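Local coordinates for delta-aminolevulinic acid dehydratase (Toxoplasma gondii ME49, PDB 3OBK) that catalyses the condensation of two molecules of 5-aminolevulinic acid to porphobilinogen, an early step of tetrapyrrole biosynthesis, and works as an octamer, at the interface of chains A and B and the interface of chains A and C. Coordinates in Å, arbitrary orientation; residue numbers count along the deposited sequence, not the author numbering. Chains: chain A/B/C, Delta-aminolevulinic acid dehydratase.

Chain A uses two separate surfaces here. In contact 1 its N-terminal segment, 3-10 helix 23-27 and helix 30-36, reaches the ends of strands in chain B; in contact 2 its helix 293-305, with loop residues and helix 220-226, packs on the same helix and the following loop of chain C. The centres of the C-alpha atoms of the two contacts lie about 43 Å apart, and no residue belongs to both. Contact 1 rests on a lysine held by hydrogen bonds, contact 2 on apolar packing. Each contact has a two-fold twin; meeting B and C through separate surfaces, chain A can join both within the octamer.

Contact 1: the interface of chains A and B. Residues chain A 25, 28, 32; chain B 130, 178, 204-206.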
ATOM      1  N   ARG A  25     -12.996   6.800 -27.151  1.00 20.04           N
ATOM      2  CA  ARG A  25     -12.040   7.454 -28.032  1.00 20.07           C
ATOM      3  C   ARG A  25     -10.752   6.632 -28.197  1.00 19.08           C
ATOM      4  O   ARG A  25     -10.175   6.602 -29.258  1.00 18.79           O
ATOM      5  CB  ARG A  25     -11.706   8.854 -27.531  1.00 20.92           C
ATOM      6  CG  ARG A  25     -12.735   9.946 -27.881  1.00 21.52           C
ATOM      7  CD  ARG A  25     -12.165  11.345 -27.588  1.00 21.65           C
ATOM      8  NE  ARG A  25     -12.086  11.610 -26.148  1.00 21.47           N
ATOM      9  CZ  ARG A  25     -12.851  12.474 -25.475  1.00 23.56           C
ATOM     10  NH1 ARG A  25     -12.670  12.585 -24.169  1.00 24.24           N
ATOM     11  NH2 ARG A  25     -13.804  13.206 -26.067  1.00 22.92           N
ATOM     12  N   LYS A  28     -11.489   3.983 -30.975  1.00 19.89           N
ATOM     13  CA  LYS A  28     -11.877   4.558 -32.292  1.00 20.83           C
ATOM     14  C   LYS A  28     -11.634   3.715 -33.541  1.00 19.93           C
ATOM     15  O   LYS A  28     -12.463   3.663 -34.428  1.00 19.99           O
ATOM     16  CB  LYS A  28     -11.130   5.901 -32.483  1.00 21.50           C
ATOM     17  CG  LYS A  28     -11.974   7.121 -32.311  1.00 24.17           C
ATOM     18  CD  LYS A  28     -11.241   8.367 -31.738  1.00 25.09           C
ATOM     19  CE  LYS A  28      -9.969   8.781 -32.442  1.00 24.42           C
ATOM     20  NZ  LYS A  28      -9.956  10.275 -32.516  1.00 23.54           N
ATOM     21  N   VAL A  32      -5.485   3.247 -33.116  1.00 17.05           N
ATOM     22  CA  VAL A  32      -5.464   3.752 -31.754  1.00 16.94           C
ATOM     23  C   VAL A  32      -5.503   2.595 -30.792  1.00 16.15           C
ATOM     24  O   VAL A  32      -4.843   2.621 -29.738  1.00 15.02           O
ATOM     25  CB  VAL A  32      -6.663   4.713 -31.442  1.00 17.62           C
ATOM     26  CG1 VAL A  32      -6.593   5.208 -30.017  1.00 17.25           C
ATOM     27  CG2 VAL A  32      -6.611   5.908 -32.334  1.00 19.96           C
TER
ATOM     28  N   LEU B 130      -3.410   7.635 -38.792  1.00 22.63           N
ATOM     29  CA  LEU B 130      -3.666   8.329 -37.528  1.00 20.87           C
ATOM     30  C   LEU B 130      -2.796   9.565 -37.471  1.00 20.10           C
ATOM     31  O   LEU B 130      -1.570   9.448 -37.512  1.00 19.70           O
ATOM     32  CB  LEU B 130      -3.318   7.418 -36.375  1.00 20.16           C
ATOM     33  CG  LEU B 130      -3.993   7.691 -35.048  1.00 19.91           C
ATOM     34  CD1 LEU B 130      -5.504   7.613 -35.175  1.00 20.15           C
ATOM     35  CD2 LEU B 130      -3.488   6.651 -34.056  1.00 19.72           C
ATOM     36  N   ASP B 178      -6.841  13.467 -35.918  1.00 19.00           N
ATOM     37  CA  ASP B 178      -7.398  12.462 -35.032  1.00 18.90           C
ATOM     38  C   ASP B 178      -7.194  12.759 -33.531  1.00 18.58           C
ATOM     39  O   ASP B 178      -8.103  12.558 -32.711  1.00 18.15           O
ATOM     40  CB  ASP B 178      -6.805  11.126 -35.405  1.00 18.86           C
ATOM     41  CG  ASP B 178      -7.224  10.709 -36.779  1.00 20.30           C
ATOM     42  OD1 ASP B 178      -8.420  10.388 -36.942  1.00 23.48           O
ATOM     43  OD2 ASP B 178      -6.383  10.739 -37.697  1.00 20.78           O
ATOM     44  N   ASP B 204     -15.278  13.179 -30.847  1.00 21.83           N
ATOM     45  CA  ASP B 204     -14.361  12.144 -31.315  1.00 21.86           C
ATOM     46  C   ASP B 204     -12.912  12.525 -31.251  1.00 20.18           C
ATOM     47  O   ASP B 204     -12.059  11.671 -31.184  1.00 20.58           O
ATOM     48  CB  ASP B 204     -14.577  11.932 -32.815  1.00 23.34           C
ATOM     49  CG  ASP B 204     -15.540  10.849 -33.116  1.00 27.65           C
ATOM     50  OD1 ASP B 204     -16.247  10.394 -32.196  1.00 33.54           O
ATOM     51  OD2 ASP B 204     -15.581  10.451 -34.296  1.00 34.55           O
ATOM     52  N   THR B 205     -12.616  13.801 -31.424  1.00 18.94           N
ATOM     53  CA  THR B 205     -11.224  14.231 -31.510  1.00 17.40           C
ATOM     54  C   THR B 205     -10.551  13.960 -30.174  1.00 15.98           C
ATOM     55  O   THR B 205     -11.084  14.345 -29.153  1.00 16.77           O
ATOM     56  CB  THR B 205     -11.129  15.727 -31.860  1.00 17.37           C
ATOM     57  OG1 THR B 205     -12.053  16.014 -32.917  1.00 18.26           O
ATOM     58  CG2 THR B 205      -9.689  16.110 -32.283  1.00 15.34           C
ATOM     59  N   SER B 206      -9.406  13.286 -30.181  1.00 14.70           N
ATOM     60  CA  SER B 206      -8.715  12.925 -28.927  1.00 13.84           C
ATOM     61  C   SER B 206      -7.771  14.014 -28.472  1.00 13.03           C
ATOM     62  O   SER B 206      -7.369  14.860 -29.270  1.00 12.78           O
ATOM     63  CB  SER B 206      -7.937  11.631 -29.095  1.00 12.91           C
ATOM     64  OG  SER B 206      -8.801  10.610 -29.530  1.00 13.82           O
TER
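The N-terminal segment of chain A, with 3-10 helix 23-27, the turn at A:Lys28 and helix 30-36, packs against chain B where loop 204-205 runs into strand 206-211, where B:Asp178 leads into strand 179-182, and where strand 130-135 starts. A:Lys28 is the anchor. Its NZ donates to the backbone O of B:Asp204 at 2.9 Å and, with the same length of 2.9 Å, to the backbone O of B:Asp178. A third bond runs from NZ to the hydroxyl OG of B:Ser206 at 3.2 Å. The bond to B:Asp204 is the straighter at its carbonyl, with a C=O...N angle of 147° against 129° at B:Asp178; in both the ammonium group is tilted well away from the carbonyl plane. The lysine chain bends at chi2, chi3 and chi4, curling its tip in among the three acceptors, while CD and CE pass alongside B:Asp204 O and B:Ser206 OG. The acid groups of B:Asp178 and B:Asp204 stand back from NZ, and their charge may still favour the ammonium form at longer range. On one flank, A:Arg25 lays its aliphatic stem over the same loop: CD is 3.6 Å from the carbonyl O of B:Thr205 and 4.0 Å from CA of B:Ser206. On the other flank, A:Val32 points the methyl CG2 into the fork of B:Leu130, 3.5 Å from CD1 and 3.6 Å from CD2, the two side chains crossing at about a right angle. CG1 of A:Val32 is anti to its own backbone N (chi1 -180°), which leaves CG2 as the branch turned toward the leucine. The enzyme family has an alpha/beta barrel preceded by an N-terminal arm. This patch, probably at the base of that arm in chain A, lies against the N-terminal ends of parallel barrel strands in chain B, the end of the barrel opposite the catalytic one.

Contact 2: the interface of chains A and C. Residues chain A 63, 65, 221, 294, 297-298, 301; chain C 302, 307-308.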
ATOM      1  N   SER A  63     -10.309 -38.143 -26.226  1.00 17.49           N
ATOM      2  CA  SER A  63     -10.807 -37.013 -25.447  1.00 16.72           C
ATOM      3  C   SER A  63      -9.922 -35.734 -25.513  1.00 16.38           C
ATOM      4  O   SER A  63     -10.186 -34.749 -24.798  1.00 16.45           O
ATOM      5  CB  SER A  63     -11.036 -37.442 -24.013  1.00 16.19           C
ATOM      6  OG  SER A  63      -9.872 -38.022 -23.491  1.00 16.95           O
ATOM      7  N   PRO A  65      -8.979 -34.244 -28.992  1.00 15.59           N
ATOM      8  CA  PRO A  65      -8.961 -34.398 -30.450  1.00 15.78           C
ATOM      9  C   PRO A  65      -7.881 -33.552 -31.102  1.00 15.40           C
ATOM     10  O   PRO A  65      -7.722 -32.381 -30.727  1.00 15.47           O
ATOM     11  CB  PRO A  65     -10.351 -33.880 -30.872  1.00 16.51           C
ATOM     12  CG  PRO A  65     -11.184 -33.906 -29.622  1.00 16.00           C
ATOM     13  CD  PRO A  65     -10.235 -33.633 -28.521  1.00 15.51           C
ATOM     14  N   PRO A 221      -8.957 -35.622 -19.515  1.00 15.99           N
ATOM     15  CA  PRO A 221      -8.395 -36.086 -20.785  1.00 16.68           C
ATOM     16  C   PRO A 221      -6.892 -36.337 -20.722  1.00 16.92           C
ATOM     17  O   PRO A 221      -6.407 -37.266 -21.359  1.00 16.90           O
ATOM     18  CB  PRO A 221      -8.751 -34.962 -21.769  1.00 16.82           C
ATOM     19  CG  PRO A 221      -9.965 -34.322 -21.167  1.00 16.65           C
ATOM     20  CD  PRO A 221      -9.789 -34.418 -19.684  1.00 15.82           C
ATOM     21  N   GLY A 294      -8.543 -30.573 -20.191  1.00  9.33           N
ATOM     22  CA  GLY A 294      -9.988 -30.406 -20.130  1.00  9.99           C
ATOM     23  C   GLY A 294     -10.437 -29.126 -20.793  1.00  9.75           C
ATOM     24  O   GLY A 294     -11.448 -29.100 -21.479  1.00  9.86           O
ATOM     25  N   ALA A 297     -10.221 -29.736 -24.515  1.00 11.55           N
ATOM     26  CA  ALA A 297     -11.360 -30.545 -24.959  1.00 12.17           C
ATOM     27  C   ALA A 297     -12.608 -29.690 -25.136  1.00 12.60           C
ATOM     28  O   ALA A 297     -13.334 -29.835 -26.123  1.00 13.00           O
ATOM     29  CB  ALA A 297     -11.619 -31.665 -23.972  1.00 11.67           C
ATOM     30  N   MET A 298     -12.849 -28.777 -24.203  1.00 12.61           N
ATOM     31  CA  MET A 298     -14.021 -27.931 -24.300  1.00 13.44           C
ATOM     32  C   MET A 298     -14.042 -27.110 -25.605  1.00 13.75           C
ATOM     33  O   MET A 298     -15.053 -27.028 -26.295  1.00 13.26           O
ATOM     34  CB  MET A 298     -14.108 -27.022 -23.080  1.00 13.66           C
ATOM     35  CG  MET A 298     -14.733 -27.710 -21.876  1.00 15.40           C
ATOM     36  SD  MET A 298     -14.583 -26.739 -20.342  1.00 17.80           S
ATOM     37  CE  MET A 298     -15.522 -25.278 -20.789  1.00 19.43           C
ATOM     38  N   ALA A 301     -14.445 -29.470 -28.608  1.00 15.27           N
ATOM     39  CA  ALA A 301     -15.802 -29.960 -28.620  1.00 15.16           C
ATOM     40  C   ALA A 301     -16.658 -28.920 -29.285  1.00 15.56           C
ATOM     41  O   ALA A 301     -17.421 -29.234 -30.198  1.00 17.18           O
ATOM     42  CB  ALA A 301     -16.273 -30.233 -27.244  1.00 14.10           C
TER
ATOM     43  N   ALA C 302     -18.304 -30.659 -24.655  1.00 16.73           N
ATOM     44  CA  ALA C 302     -17.351 -31.643 -24.180  1.00 17.00           C
ATOM     45  C   ALA C 302     -18.040 -32.677 -23.305  1.00 18.12           C
ATOM     46  O   ALA C 302     -17.650 -33.835 -23.307  1.00 18.70           O
ATOM     47  CB  ALA C 302     -16.236 -30.973 -23.417  1.00 16.22           C
ATOM     48  N   TYR C 307     -15.972 -36.056 -22.758  1.00 22.46           N
ATOM     49  CA  TYR C 307     -14.587 -35.667 -22.468  1.00 21.69           C
ATOM     50  C   TYR C 307     -14.394 -35.187 -21.051  1.00 21.65           C
ATOM     51  O   TYR C 307     -13.302 -35.330 -20.482  1.00 22.26           O
ATOM     52  CB  TYR C 307     -14.113 -34.546 -23.378  1.00 20.64           C
ATOM     53  CG  TYR C 307     -14.203 -34.786 -24.837  1.00 20.03           C
ATOM     54  CD1 TYR C 307     -14.314 -36.078 -25.389  1.00 21.54           C
ATOM     55  CD2 TYR C 307     -14.167 -33.714 -25.689  1.00 18.63           C
ATOM     56  CE1 TYR C 307     -14.379 -36.259 -26.794  1.00 21.16           C
ATOM     57  CE2 TYR C 307     -14.212 -33.873 -27.047  1.00 19.46           C
ATOM     58  CZ  TYR C 307     -14.318 -35.127 -27.611  1.00 21.04           C
ATOM     59  OH  TYR C 307     -14.365 -35.173 -28.999  1.00 20.67           O
ATOM     60  N   ILE C 308     -15.420 -34.552 -20.497  1.00 21.17           N
ATOM     61  CA  ILE C 308     -15.352 -34.056 -19.120  1.00 20.61           C
ATOM     62  C   ILE C 308     -16.592 -34.527 -18.415  1.00 20.86           C
ATOM     63  O   ILE C 308     -17.495 -34.967 -19.075  1.00 22.32           O
ATOM     64  CB  ILE C 308     -15.276 -32.528 -19.073  1.00 19.77           C
ATOM     65  CG1 ILE C 308     -16.508 -31.898 -19.753  1.00 20.06           C
ATOM     66  CG2 ILE C 308     -13.976 -32.076 -19.701  1.00 18.01           C
ATOM     67  CD1 ILE C 308     -16.548 -30.391 -19.667  1.00 18.95           C
TER
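The backbone O of C:Tyr307 rests against the ring of A:Pro221, 3.6 Å from CG and 3.7 Å from CD, in van der Waals contact. From there the tyrosine side chain extends along a shelf on chain A, its CG lying beside its own backbone N and anti to the carbonyl carbon (chi1 -56°). The phenol ring turns one face to that shelf. A:Ser63 lies over the CD1 half, with CA 3.6 Å from CD1, and its carbonyl O sits above the plane toward the rim. A:Pro65 meets the far end of the ring, its CG 3.5 Å from the hydroxyl OH. Toward CD2, the methyl CB of A:Ala297 touches at 3.7 Å, while the carbonyl O of A:Ala297 stands at the ring edge, in plane. Next to the tyrosine, helix 293-305 of chain A meets the same helix of chain C through small side chains: CB of A:Ala301 is 3.5 Å from CA of C:Ala302, and their small size probably allows this close approach. C:Ile308 reaches out with CD1 to CG of A:Met298 at 3.9 Å, their side chains crossing at about a right angle. This patch seats C:Tyr307 on chain A, its twin seats A:Tyr307 on chain C, and together they probably contribute to joining subunits beyond the arm-linked pair into the octamer.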